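Local coordinates for nucleotide pyrophosphohydrolase (Bacillus cereus, PDB 5IE9), which hydrolyses nucleoside triphosphates as a MazG-family pyrophosphohydrolase, probably releasing pyrophosphate and the nucleoside monophosphate with the help of divalent metal ions, at the interface of chains A and B. Sequence-based numbering; all coordinates share one arbitrary frame. Chains: chain A/B, Nucleotide pyrophosphohydrolase.

Contact 1: the interface of chains A and B. Residues chain A 3-6, 9; chain B 3-7, 9, 86.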
loop_
_atom_site.group_PDB
_atom_site.type_symbol
_atom_site.label_atom_id
_atom_site.label_comp_id
_atom_site.label_asym_id
_atom_site.label_seq_id
_atom_site.Cartn_x
_atom_site.Cartn_y
_atom_site.Cartn_z
ATOM N N ALA A 3 -16.044 -13.055 -24.534
ATOM C CA ALA A 3 -15.672 -12.515 -23.221
ATOM C C ALA A 3 -16.099 -13.379 -22.031
ATOM O O ALA A 3 -17.178 -13.977 -22.028
ATOM C CB ALA A 3 -16.193 -11.092 -23.070
ATOM N N LYS A 4 -15.217 -13.430 -21.036
ATOM C CA LYS A 4 -15.413 -14.164 -19.793
ATOM C C LYS A 4 -16.063 -13.271 -18.734
ATOM O O LYS A 4 -15.724 -12.080 -18.610
ATOM C CB LYS A 4 -14.058 -14.661 -19.296
ATOM C CG LYS A 4 -14.118 -15.790 -18.282
ATOM C CD LYS A 4 -12.727 -16.284 -17.913
ATOM C CE LYS A 4 -12.203 -17.308 -18.912
ATOM N NZ LYS A 4 -10.835 -17.766 -18.553
ATOM N N THR A 5 -16.992 -13.849 -17.973
ATOM C CA THR A 5 -17.678 -13.119 -16.899
ATOM C C THR A 5 -16.854 -13.092 -15.622
ATOM O O THR A 5 -16.080 -14.016 -15.365
ATOM C CB THR A 5 -19.059 -13.716 -16.556
ATOM O OG1 THR A 5 -18.903 -15.083 -16.162
ATOM C CG2 THR A 5 -20.027 -13.604 -17.731
ATOM N N MET A 6 -17.052 -12.042 -14.825
ATOM C CA MET A 6 -16.433 -11.897 -13.502
ATOM C C MET A 6 -16.739 -13.090 -12.584
ATOM O O MET A 6 -15.857 -13.548 -11.847
ATOM C CB MET A 6 -16.864 -10.572 -12.844
ATOM C CG MET A 6 -16.137 -10.228 -11.550
ATOM S SD MET A 6 -14.420 -9.718 -11.786
ATOM C CE MET A 6 -13.609 -10.859 -10.683
ATOM N N MET A 9 -14.504 -15.925 -13.662
ATOM C CA MET A 9 -13.135 -15.624 -13.225
ATOM C C MET A 9 -12.929 -15.969 -11.749
ATOM O O MET A 9 -11.879 -16.488 -11.373
ATOM C CB MET A 9 -12.771 -14.156 -13.484
ATOM C CG MET A 9 -12.959 -13.706 -14.927
ATOM S SD MET A 9 -12.155 -12.184 -15.487
ATOM C CE MET A 9 -11.772 -11.293 -13.982
ATOM N N ALA B 3 -25.003 -12.870 -16.873
ATOM C CA ALA B 3 -24.139 -12.143 -15.921
ATOM C C ALA B 3 -23.047 -11.357 -16.660
ATOM O O ALA B 3 -22.757 -11.630 -17.826
ATOM C CB ALA B 3 -23.523 -13.110 -14.920
ATOM N N LYS B 4 -22.456 -10.382 -15.970
ATOM C CA LYS B 4 -21.611 -9.352 -16.586
ATOM C C LYS B 4 -20.162 -9.771 -16.833
ATOM O O LYS B 4 -19.516 -10.372 -15.960
ATOM C CB LYS B 4 -21.635 -8.105 -15.713
ATOM C CG LYS B 4 -21.530 -6.806 -16.480
ATOM C CD LYS B 4 -21.889 -5.656 -15.564
ATOM C CE LYS B 4 -22.563 -4.542 -16.330
ATOM N NZ LYS B 4 -22.983 -3.490 -15.371
ATOM N N THR B 5 -19.656 -9.426 -18.018
ATOM C CA THR B 5 -18.269 -9.728 -18.404
ATOM C C THR B 5 -17.304 -8.627 -17.987
ATOM O O THR B 5 -17.685 -7.453 -17.940
ATOM C CB THR B 5 -18.108 -9.949 -19.923
ATOM O OG1 THR B 5 -18.597 -8.805 -20.630
ATOM C CG2 THR B 5 -18.843 -11.208 -20.383
ATOM N N MET B 6 -16.057 -9.015 -17.711
ATOM C CA MET B 6 -14.980 -8.082 -17.361
ATOM C C MET B 6 -14.827 -6.960 -18.397
ATOM O O MET B 6 -14.664 -5.796 -18.027
ATOM C CB MET B 6 -13.652 -8.838 -17.157
ATOM C CG MET B 6 -12.513 -8.004 -16.583
ATOM S SD MET B 6 -12.667 -7.619 -14.821
ATOM C CE MET B 6 -12.537 -5.840 -14.889
ATOM N N LYS B 7 -14.910 -7.317 -19.681
ATOM C CA LYS B 7 -14.823 -6.359 -20.792
ATOM C C LYS B 7 -15.889 -5.267 -20.704
ATOM O O LYS B 7 -15.574 -4.083 -20.874
ATOM C CB LYS B 7 -14.887 -7.074 -22.149
ATOM C CG LYS B 7 -13.650 -7.901 -22.461
ATOM C CD LYS B 7 -13.380 -7.963 -23.956
ATOM C CE LYS B 7 -11.974 -8.480 -24.248
ATOM N NZ LYS B 7 -11.827 -9.941 -23.995
ATOM N N MET B 9 -17.570 -4.426 -17.876
ATOM C CA MET B 9 -17.271 -3.666 -16.648
ATOM C C MET B 9 -16.262 -2.554 -16.918
ATOM O O MET B 9 -16.416 -1.445 -16.416
ATOM C CB MET B 9 -16.748 -4.575 -15.532
ATOM C CG MET B 9 -17.542 -5.853 -15.311
ATOM S SD MET B 9 -17.532 -6.545 -13.644
ATOM C CE MET B 9 -15.810 -6.474 -13.168
ATOM N N GLU B 86 -9.234 -9.150 -18.544
ATOM C CA GLU B 86 -9.491 -10.553 -18.838
ATOM C C GLU B 86 -8.192 -11.197 -19.314
ATOM O O GLU B 86 -7.826 -12.270 -18.827
ATOM C CB GLU B 86 -10.592 -10.696 -19.892
ATOM C CG GLU B 86 -11.053 -12.127 -20.174
ATOM C CD GLU B 86 -12.114 -12.221 -21.267
ATOM O OE1 GLU B 86 -12.789 -11.205 -21.574
ATOM O OE2 GLU B 86 -12.284 -13.329 -21.823
#
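Four methionines interlock beside a short antiparallel pairing of the two N-terminal segments, around the local two-fold that relates chains A and B. A:Met6 and B:Met6 lie side by side and point the same way, their sulfurs SD and SD 4.1 Å apart. Both have CG anti to the backbone N and then bend at chi2 and chi3, so each sulfur is turned to the partner's Met6 and Met9. Each is crossed at about a right angle by the Met9 of the other chain: B:Met9 lays its terminal methyl CE 3.8 Å from A:Met6 SD, and A:Met9 CE meets B:Met6 SD at 3.9 Å. Next to this cluster A:Thr5 and B:Thr5 form the antiparallel bridge. The amide N of B:Met6, at the start of helix 6-17, gives a hydrogen bond to A:Lys4 O (3.2 Å), and A:Met6 N repeats it with B:Lys4 O; both donors lie in the carbonyl plane. In each Thr5, OG1 takes the crowded position between N and the carbonyl carbon, which turns the methyl CG2 toward the partner's backbone. B:Glu86, extended beyond CG, brings its carboxylate beside the A:Ala3-A:Lys4 peptide, where OE2 accepts a weak hydrogen bond from A:Lys4 N. B:Lys7 steadies that carboxylate from its own chain through a salt bridge, its ammonium NZ standing above the carboxylate plane, 2.9 Å from B:Glu86 OE1.

Contact 2: the interface of chains A and B. Residues chain A 4, 9, 12-13, 75; chain B 89-90, 93.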
loop_
_atom_site.group_PDB
_atom_site.type_symbol
_atom_site.label_atom_id
_atom_site.label_comp_id
_atom_site.label_asym_id
_atom_site.label_seq_id
_atom_site.Cartn_x
_atom_site.Cartn_y
_atom_site.Cartn_z
ATOM N N LYS A 4 -15.217 -13.430 -21.036
ATOM C CA LYS A 4 -15.413 -14.164 -19.793
ATOM C C LYS A 4 -16.063 -13.271 -18.734
ATOM O O LYS A 4 -15.724 -12.080 -18.610
ATOM C CB LYS A 4 -14.058 -14.661 -19.296
ATOM C CG LYS A 4 -14.118 -15.790 -18.282
ATOM C CD LYS A 4 -12.727 -16.284 -17.913
ATOM C CE LYS A 4 -12.203 -17.308 -18.912
ATOM N NZ LYS A 4 -10.835 -17.766 -18.553
ATOM N N MET A 9 -14.504 -15.925 -13.662
ATOM C CA MET A 9 -13.135 -15.624 -13.225
ATOM C C MET A 9 -12.929 -15.969 -11.749
ATOM O O MET A 9 -11.879 -16.488 -11.373
ATOM C CB MET A 9 -12.771 -14.156 -13.484
ATOM C CG MET A 9 -12.959 -13.706 -14.927
ATOM S SD MET A 9 -12.155 -12.184 -15.487
ATOM C CE MET A 9 -11.772 -11.293 -13.982
ATOM N N GLU A 12 -13.031 -19.794 -11.451
ATOM C CA GLU A 12 -11.748 -20.276 -11.959
ATOM C C GLU A 12 -10.665 -20.280 -10.872
ATOM O O GLU A 12 -9.914 -21.250 -10.741
ATOM C CB GLU A 12 -11.317 -19.390 -13.123
ATOM C CG GLU A 12 -10.428 -20.048 -14.155
ATOM C CD GLU A 12 -10.295 -19.206 -15.410
ATOM O OE1 GLU A 12 -11.324 -18.929 -16.062
ATOM O OE2 GLU A 12 -9.158 -18.824 -15.753
ATOM N N VAL A 13 -10.598 -19.192 -10.101
ATOM C CA VAL A 13 -9.634 -19.040 -9.004
ATOM C C VAL A 13 -10.002 -19.972 -7.847
ATOM O O VAL A 13 -9.125 -20.608 -7.251
ATOM C CB VAL A 13 -9.517 -17.561 -8.554
ATOM C CG1 VAL A 13 -8.710 -17.409 -7.269
ATOM C CG2 VAL A 13 -8.890 -16.720 -9.657
ATOM N N ILE A 75 -9.405 -11.438 -6.078
ATOM C CA ILE A 75 -10.371 -12.516 -6.266
ATOM C C ILE A 75 -10.293 -13.501 -5.105
ATOM O O ILE A 75 -11.325 -13.907 -4.567
ATOM C CB ILE A 75 -10.242 -13.209 -7.644
ATOM C CG1 ILE A 75 -10.634 -12.234 -8.763
ATOM C CG2 ILE A 75 -11.178 -14.403 -7.720
ATOM C CD1 ILE A 75 -10.207 -12.622 -10.166
ATOM N N HIS B 89 -5.759 -11.514 -16.352
ATOM C CA HIS B 89 -6.202 -12.659 -15.546
ATOM C C HIS B 89 -5.764 -13.992 -16.156
ATOM O O HIS B 89 -5.329 -14.894 -15.434
ATOM C CB HIS B 89 -7.726 -12.611 -15.371
ATOM C CG HIS B 89 -8.307 -13.824 -14.715
ATOM N ND1 HIS B 89 -8.785 -14.901 -15.432
ATOM C CD2 HIS B 89 -8.494 -14.129 -13.411
ATOM C CE1 HIS B 89 -9.236 -15.820 -14.597
ATOM N NE2 HIS B 89 -9.073 -15.376 -13.364
ATOM N N ASN B 90 -5.882 -14.097 -17.481
ATOM C CA ASN B 90 -5.511 -15.301 -18.218
ATOM C C ASN B 90 -4.025 -15.611 -18.198
ATOM O O ASN B 90 -3.660 -16.789 -18.149
ATOM C CB ASN B 90 -6.007 -15.241 -19.667
ATOM C CG ASN B 90 -7.507 -15.502 -19.795
ATOM O OD1 ASN B 90 -8.157 -16.018 -18.878
ATOM N ND2 ASN B 90 -8.065 -15.152 -20.950
ATOM N N MET B 93 -3.346 -17.097 -14.737
ATOM C CA MET B 93 -3.855 -18.471 -14.717
ATOM C C MET B 93 -2.979 -19.445 -15.500
ATOM O O MET B 93 -2.823 -20.589 -15.089
ATOM C CB MET B 93 -5.301 -18.530 -15.218
ATOM C CG MET B 93 -6.346 -17.943 -14.275
ATOM S SD MET B 93 -6.370 -18.633 -12.604
ATOM C CE MET B 93 -5.505 -17.328 -11.755
#
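This mixed polar and apolar patch of the two-fold A/B pair of a helical MazG-family protein, probably a working dimer, docks helix 85-96 of chain B against helix 6-18 of chain A, tying the N-terminal helix of one subunit to the C-terminal helix of the other. B:His89 is the centre of it. Its CG is anti to the backbone N (chi1 172°), which sends the imidazole across to chain A. A:Met9 CB covers one face, 3.9 Å above the ring plane and offset toward the rim. A:Glu12 brings its carboxylate carbon CD to the ring edge, in the ring plane, the carboxylate turned 64° from it, with OE2 3.2 Å from B:His89 CE1; the acid might favour a charged imidazole, though A:Lys4 NZ, 4.7 Å from B:His89 ND1, would oppose this. A:Ile75 CD1 meets the ring at CD2, its side chain crossing at about a right angle. A:Lys4 holds the acid in place: its NZ bonds to the syn lone pair of A:Glu12 OE1 at 2.8 Å, a salt bridge within chain A. Tip to tip with B:Asn90, the same ammonium gives a hydrogen bond to a lone pair of the amide oxygen OD1 (3.2 Å). B:Met93, bent at chi2 and chi3, carries its methyl CE to 4.0 Å from A:Val13 CG2.

Contact 3: the interface of chains A and B. Residues chain A 34, 71, 74, 77-78, 85, 88, 92; chain B 41, 64, 67-71, 74.
A:Met74 and B:Met74 meet tip to tip at the middle of an apolar helix-helix interface, the methyl CE of B:Met74 lying 3.4 Å from A:Met74 CG. The two copies are modelled differently: A:Met74 bends at chi2 (-70°) as well as chi3, whereas B:Met74 runs straight at chi2 (-170°) and turns only at chi3. The double bend carries the A:Met74 thioether over helix 61-80 of chain B, with SD 3.8 Å from B:Val70 CG1 and CE near the carbonyl O of B:Leu67. B:Leu67, its CG anti to the carbonyl carbon, reaches into chain A with CD2, which touches A:Met74 CE at 3.6 Å and A:Met77 CG at 3.7 Å. A:Leu85 crosses the same leucine at about a right angle from the start of helix 85-96. Farther along that helix, the small A:Ala88 sets its methyl CB 3.4 Å from the backbone O of B:Glu64, beside B:Gly68, where the absence of a side chain may ease the approach of the helices. One turn on, A:Val92 has CG1 anti to the backbone N, which turns CG2 toward the B:Gly68-B:Asp69 peptide. At the outer margin the helices 27-49 join the packing, A:Leu34 and B:Leu41 crossing at about a right angle with their CD2 methyls 3.8 Å apart.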
loop_
_atom_site.group_PDB
_atom_site.type_symbol
_atom_site.label_atom_id
_atom_site.label_comp_id
_atom_site.label_asym_id
_atom_site.label_seq_id
_atom_site.Cartn_x
_atom_site.Cartn_y
_atom_site.Cartn_z
ATOM N N LEU A 34 -1.902 -8.738 -0.558
ATOM C CA LEU A 34 -2.382 -7.642 -1.382
ATOM C C LEU A 34 -1.455 -6.427 -1.348
ATOM O O LEU A 34 -1.252 -5.775 -2.381
ATOM C CB LEU A 34 -3.775 -7.246 -0.921
ATOM C CG LEU A 34 -4.794 -6.614 -1.858
ATOM C CD1 LEU A 34 -4.652 -7.007 -3.320
ATOM C CD2 LEU A 34 -6.146 -7.050 -1.333
ATOM N N LEU A 71 -5.107 -8.439 -9.187
ATOM C CA LEU A 71 -6.468 -8.899 -9.456
ATOM C C LEU A 71 -6.712 -10.306 -8.911
ATOM O O LEU A 71 -7.797 -10.593 -8.404
ATOM C CB LEU A 71 -6.763 -8.879 -10.961
ATOM C CG LEU A 71 -8.176 -8.654 -11.538
ATOM C CD1 LEU A 71 -8.517 -9.805 -12.470
ATOM C CD2 LEU A 71 -9.299 -8.485 -10.519
ATOM N N MET A 74 -7.071 -10.067 -5.162
ATOM C CA MET A 74 -8.408 -9.497 -5.003
ATOM C C MET A 74 -9.471 -10.586 -5.044
ATOM O O MET A 74 -10.321 -10.654 -4.145
ATOM C CB MET A 74 -8.701 -8.492 -6.112
ATOM C CG MET A 74 -7.970 -7.178 -5.986
ATOM S SD MET A 74 -8.599 -6.215 -4.613
ATOM C CE MET A 74 -10.218 -5.728 -5.231
ATOM N N MET A 77 -9.288 -12.858 -2.036
ATOM C CA MET A 77 -9.877 -12.128 -0.926
ATOM C C MET A 77 -11.408 -12.214 -0.984
ATOM O O MET A 77 -12.054 -12.556 0.015
ATOM C CB MET A 77 -9.387 -10.677 -0.979
ATOM C CG MET A 77 -10.051 -9.704 -0.014
ATOM S SD MET A 77 -9.364 -9.814 1.640
ATOM C CE MET A 77 -7.985 -8.674 1.509
ATOM N N ALA A 78 -11.967 -11.933 -2.162
ATOM C CA ALA A 78 -13.408 -11.914 -2.368
ATOM C C ALA A 78 -14.033 -13.295 -2.170
ATOM O O ALA A 78 -15.046 -13.423 -1.472
ATOM C CB ALA A 78 -13.742 -11.357 -3.743
ATOM N N LEU A 85 -17.664 -9.969 -6.829
ATOM C CA LEU A 85 -17.084 -8.718 -7.349
ATOM C C LEU A 85 -17.920 -8.021 -8.436
ATOM O O LEU A 85 -17.723 -6.835 -8.695
ATOM C CB LEU A 85 -15.628 -8.917 -7.810
ATOM C CG LEU A 85 -14.546 -9.203 -6.760
ATOM C CD1 LEU A 85 -13.229 -9.537 -7.434
ATOM C CD2 LEU A 85 -14.334 -8.062 -5.773
ATOM N N ALA A 88 -20.106 -6.071 -6.094
ATOM C CA ALA A 88 -19.239 -5.026 -5.554
ATOM C C ALA A 88 -19.099 -3.862 -6.533
ATOM O O ALA A 88 -19.374 -2.716 -6.174
ATOM C CB ALA A 88 -17.879 -5.600 -5.195
ATOM N N VAL A 92 -20.629 0.430 -6.537
ATOM C CA VAL A 92 -19.760 1.557 -6.859
ATOM C C VAL A 92 -20.333 2.373 -8.027
ATOM O O VAL A 92 -20.373 3.601 -7.956
ATOM C CB VAL A 92 -18.315 1.080 -7.128
ATOM C CG1 VAL A 92 -17.416 2.220 -7.586
ATOM C CG2 VAL A 92 -17.736 0.445 -5.872
ATOM N N LEU B 41 -9.406 -0.454 2.319
ATOM C CA LEU B 41 -9.633 -1.890 2.407
ATOM C C LEU B 41 -8.986 -2.465 3.668
ATOM O O LEU B 41 -9.655 -3.180 4.419
ATOM C CB LEU B 41 -9.178 -2.645 1.144
ATOM C CG LEU B 41 -9.447 -4.161 1.129
ATOM C CD1 LEU B 41 -10.906 -4.533 1.372
ATOM C CD2 LEU B 41 -8.992 -4.796 -0.160
ATOM N N GLU B 64 -17.158 -5.572 1.169
ATOM C CA GLU B 64 -17.711 -5.665 -0.182
ATOM C C GLU B 64 -17.618 -4.333 -0.935
ATOM O O GLU B 64 -17.200 -4.308 -2.092
ATOM C CB GLU B 64 -19.155 -6.171 -0.139
ATOM C CG GLU B 64 -19.769 -6.457 -1.507
ATOM C CD GLU B 64 -21.281 -6.626 -1.478
ATOM O OE1 GLU B 64 -21.917 -6.400 -0.424
ATOM O OE2 GLU B 64 -21.845 -6.982 -2.531
ATOM N N LEU B 67 -13.710 -3.361 -1.427
ATOM C CA LEU B 67 -13.184 -4.165 -2.539
ATOM C C LEU B 67 -13.595 -3.585 -3.896
ATOM O O LEU B 67 -12.771 -3.498 -4.812
ATOM C CB LEU B 67 -13.633 -5.625 -2.436
ATOM C CG LEU B 67 -12.859 -6.556 -1.504
ATOM C CD1 LEU B 67 -13.697 -7.782 -1.184
ATOM C CD2 LEU B 67 -11.535 -6.977 -2.116
ATOM N N GLY B 68 -14.868 -3.190 -4.005
ATOM C CA GLY B 68 -15.403 -2.506 -5.182
ATOM C C GLY B 68 -14.622 -1.250 -5.529
ATOM O O GLY B 68 -14.251 -1.052 -6.695
ATOM N N ASP B 69 -14.363 -0.419 -4.511
ATOM C CA ASP B 69 -13.595 0.823 -4.671
ATOM C C ASP B 69 -12.173 0.586 -5.189
ATOM O O ASP B 69 -11.672 1.364 -6.004
ATOM C CB ASP B 69 -13.561 1.630 -3.369
ATOM C CG ASP B 69 -14.771 2.573 -3.202
ATOM O OD1 ASP B 69 -15.250 3.191 -4.195
ATOM O OD2 ASP B 69 -15.226 2.719 -2.043
ATOM N N VAL B 70 -11.543 -0.497 -4.727
ATOM C CA VAL B 70 -10.213 -0.890 -5.188
ATOM C C VAL B 70 -10.305 -1.367 -6.638
ATOM O O VAL B 70 -9.515 -0.944 -7.484
ATOM C CB VAL B 70 -9.567 -1.949 -4.259
ATOM C CG1 VAL B 70 -8.248 -2.449 -4.823
ATOM C CG2 VAL B 70 -9.330 -1.371 -2.870
ATOM N N LEU B 71 -11.299 -2.211 -6.921
ATOM C CA LEU B 71 -11.562 -2.715 -8.269
ATOM C C LEU B 71 -11.809 -1.592 -9.281
ATOM O O LEU B 71 -11.399 -1.697 -10.436
ATOM C CB LEU B 71 -12.757 -3.676 -8.256
ATOM C CG LEU B 71 -12.856 -4.923 -9.159
ATOM C CD1 LEU B 71 -14.246 -4.971 -9.767
ATOM C CD2 LEU B 71 -11.813 -5.045 -10.267
ATOM N N MET B 74 -8.497 0.072 -10.176
ATOM C CA MET B 74 -7.804 -0.891 -11.025
ATOM C C MET B 74 -8.320 -0.883 -12.457
ATOM O O MET B 74 -7.514 -0.895 -13.394
ATOM C CB MET B 74 -7.887 -2.286 -10.438
ATOM C CG MET B 74 -6.855 -2.532 -9.356
ATOM S SD MET B 74 -6.822 -4.278 -8.930
ATOM C CE MET B 74 -8.313 -4.446 -7.965
#

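Contact 1 and contact 2 adjoin, their C-alpha centres about 10 Å apart, and share A:Lys4 and A:Met9: the lysine backbone and CB serve contact 1 while its ammonium serves contact 2. Contact 3 is centred about 15 Å from contact 1 and about 14 Å from contact 2. Helix 61-80 supplies most of contact 3 and lends A:Ile75 to contact 2; helix 85-96 contributes to all three. Since the interface is two-fold symmetric, each contact recurs, in closely similar form, with the chains exchanged, joining N-terminal segments, C-terminal helices and an apolar core into one extensive interface, probably that of a dimer, within the four-chain deposited assembly.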